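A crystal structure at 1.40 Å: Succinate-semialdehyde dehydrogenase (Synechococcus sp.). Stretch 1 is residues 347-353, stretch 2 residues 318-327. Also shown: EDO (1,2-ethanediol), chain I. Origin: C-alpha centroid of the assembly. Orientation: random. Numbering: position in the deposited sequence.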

# COMPACT_ATOMS: atom_id res chain seq x y z
N ILE A 347 33.91 -16.98 -2.99
CA ILE A 347 33.13 -17.54 -4.09
C ILE A 347 32.83 -19.00 -3.79
O ILE A 347 33.76 -19.77 -3.50
CB ILE A 347 33.87 -17.42 -5.44
CG1 ILE A 347 34.14 -15.95 -5.78
CG2 ILE A 347 33.07 -18.12 -6.55
CD1 ILE A 347 35.08 -15.76 -6.97
N LEU A 348 31.55 -19.35 -3.83
CA LEU A 348 31.09 -20.72 -3.64
C LEU A 348 30.54 -21.28 -4.94
O LEU A 348 29.79 -20.60 -5.66
CB LEU A 348 29.99 -20.79 -2.56
CG LEU A 348 30.31 -20.22 -1.18
CD1 LEU A 348 29.08 -20.29 -0.28
CD2 LEU A 348 31.49 -20.93 -0.54
N THR A 349 30.92 -22.52 -5.24
CA THR A 349 30.47 -23.20 -6.44
C THR A 349 29.95 -24.59 -6.07
O THR A 349 30.13 -25.05 -4.94
CB THR A 349 31.62 -23.38 -7.44
OG1 THR A 349 32.61 -24.25 -6.87
CG2 THR A 349 32.27 -22.03 -7.77
N GLU A 350 29.30 -25.24 -7.03
CA GLU A 350 28.84 -26.62 -6.87
C GLU A 350 28.00 -26.80 -5.61
O GLU A 350 28.15 -27.78 -4.88
CB GLU A 350 30.03 -27.59 -6.84
CG GLU A 350 30.94 -27.50 -8.05
CD GLU A 350 32.15 -28.41 -7.93
OE1 GLU A 350 32.08 -29.40 -7.18
OE2 GLU A 350 33.18 -28.11 -8.57
N ILE A 351 27.12 -25.84 -5.35
CA ILE A 351 26.28 -25.92 -4.17
C ILE A 351 25.21 -26.99 -4.39
O ILE A 351 24.50 -26.96 -5.38
CB ILE A 351 25.62 -24.56 -3.87
CG1 ILE A 351 26.71 -23.49 -3.70
CG2 ILE A 351 24.74 -24.65 -2.63
CD1 ILE A 351 26.21 -22.07 -3.85
N PRO A 352 25.13 -27.96 -3.46
CA PRO A 352 24.17 -29.06 -3.60
C PRO A 352 22.72 -28.60 -3.67
O PRO A 352 22.34 -27.66 -2.97
CB PRO A 352 24.39 -29.88 -2.32
CG PRO A 352 25.78 -29.55 -1.89
CD PRO A 352 25.98 -28.11 -2.27
N PRO A 353 21.91 -29.26 -4.51
CA PRO A 353 20.47 -29.03 -4.59
C PRO A 353 19.86 -29.15 -3.20
O PRO A 353 20.21 -30.08 -2.47
CB PRO A 353 19.98 -30.18 -5.47
CG PRO A 353 21.15 -30.55 -6.30
CD PRO A 353 22.36 -30.32 -5.44
C1 EDO I . 23.03 -12.80 7.28
O1 EDO I . 22.10 -12.59 6.19
C2 EDO I . 24.46 -12.62 6.77
O2 EDO I . 24.53 -13.13 5.44
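Stretch 2 318-327: QVDQAVAAGA

Stretch 2 enters as the last turns of a helix, and its C-terminal end comes down on the loop that follows the strand 347-349. The main chain is already helical at Gln-318, with Val-323 N bonded to Val-319 O at 2.9 Å and Ala-324 N to Asp-320 O at 2.9 Å. At Gly-326 it leaves the helix with phi 131°, and Ala-327 N returns to Ala-322 O at 3.0 Å, closing a Schellman motif. Ala-327 is then extended (-62/150), its CA 4.3 Å from the CA of Ile-351.

No direct hydrogen bond joins the stretches; the contact is mainly apolar. Leu-348, with CB toward the helix, adopts the m,t rotamer, which brings CD2 to 4.2 Å from Val-319 CG1 and 4.5 Å from Val-323 CG2. Both valines are t, the rotamer commonly favoured by valine in helices. Thr-349 (p) points away, as expected for the next residue along a strand, and approaches through its main chain, its O 3.7 Å from Ala-327 CA. Glu-350 has positive phi (53/42); its CA-to-CB bond points sideways, and the side chain is m,t.

Ile-351, also m,t, sets CG1 4.0 Å from Ala-327 CB. Pro-352 makes the tightest packing: its ring, puckered C-gamma exo, places CG 3.3 Å from Ala-325 O and 3.9 Å from Gly-326 CA, while CD lies 4.2 Å from Ala-327 CB. A CB on Gly-326 would fall 3.2 Å from Pro-352 CG and would also be jammed against the preceding carbonyl, so the backbone angles alone call for glycine. A water bridges the two main chains, donating to Glu-350 O (2.8 Å) and Gly-326 O (3.2 Å). Away from this contact, Gln-318 (m,t) accepts a hydrogen bond at OE1 from ethanediol O2 at 2.7 Å.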

# COMPACT_ATOMS: atom_id res chain seq x y z
N GLN A 318 26.63 -19.62 7.66
CA GLN A 318 26.00 -19.94 6.38
C GLN A 318 27.00 -20.62 5.44
O GLN A 318 26.69 -21.64 4.81
CB GLN A 318 25.45 -18.69 5.70
CG GLN A 318 24.22 -18.09 6.35
CD GLN A 318 23.85 -16.77 5.71
OE1 GLN A 318 24.63 -15.83 5.72
NE2 GLN A 318 22.65 -16.71 5.13
N VAL A 319 28.19 -20.04 5.34
CA VAL A 319 29.22 -20.60 4.48
C VAL A 319 29.68 -21.96 5.00
O VAL A 319 29.77 -22.92 4.23
CB VAL A 319 30.40 -19.64 4.33
CG1 VAL A 319 31.54 -20.31 3.57
CG2 VAL A 319 29.94 -18.38 3.59
N ASP A 320 29.95 -22.06 6.30
CA ASP A 320 30.38 -23.32 6.89
C ASP A 320 29.39 -24.45 6.64
O ASP A 320 29.79 -25.57 6.27
CB ASP A 320 30.62 -23.18 8.40
CG ASP A 320 31.88 -22.41 8.74
OD1 ASP A 320 32.67 -22.09 7.82
OD2 ASP A 320 32.09 -22.14 9.94
N GLN A 321 28.10 -24.18 6.83
CA GLN A 321 27.09 -25.22 6.62
C GLN A 321 26.95 -25.61 5.14
O GLN A 321 26.75 -26.78 4.82
CB GLN A 321 25.75 -24.85 7.26
CG GLN A 321 25.83 -24.83 8.79
CD GLN A 321 24.48 -24.67 9.49
OE1 GLN A 321 24.02 -23.55 9.71
NE2 GLN A 321 23.87 -25.79 9.85
N ALA A 322 27.10 -24.64 4.24
CA ALA A 322 27.05 -24.93 2.81
C ALA A 322 28.21 -25.83 2.40
O ALA A 322 28.03 -26.79 1.64
CB ALA A 322 27.06 -23.65 1.99
N VAL A 323 29.39 -25.51 2.90
CA VAL A 323 30.58 -26.30 2.61
C VAL A 323 30.47 -27.71 3.20
O VAL A 323 30.83 -28.69 2.54
CB VAL A 323 31.85 -25.59 3.10
CG1 VAL A 323 33.07 -26.49 2.97
CG2 VAL A 323 32.06 -24.32 2.30
N ALA A 324 29.94 -27.81 4.41
CA ALA A 324 29.74 -29.12 5.04
C ALA A 324 28.77 -29.98 4.23
O ALA A 324 28.88 -31.21 4.20
CB ALA A 324 29.25 -28.95 6.48
N ALA A 325 27.83 -29.33 3.56
CA ALA A 325 26.86 -30.01 2.70
C ALA A 325 27.45 -30.46 1.37
O ALA A 325 26.87 -31.31 0.69
CB ALA A 325 25.64 -29.12 2.47
N GLY A 326 28.57 -29.87 0.97
CA GLY A 326 29.24 -30.26 -0.26
C GLY A 326 29.65 -29.13 -1.18
O GLY A 326 30.31 -29.36 -2.19
N ALA A 327 29.26 -27.90 -0.86
CA ALA A 327 29.66 -26.75 -1.67
C ALA A 327 31.17 -26.60 -1.66
O ALA A 327 31.82 -26.94 -0.68
CB ALA A 327 29.00 -25.48 -1.17
O HOH W 1 28.70 -30.53 -4.74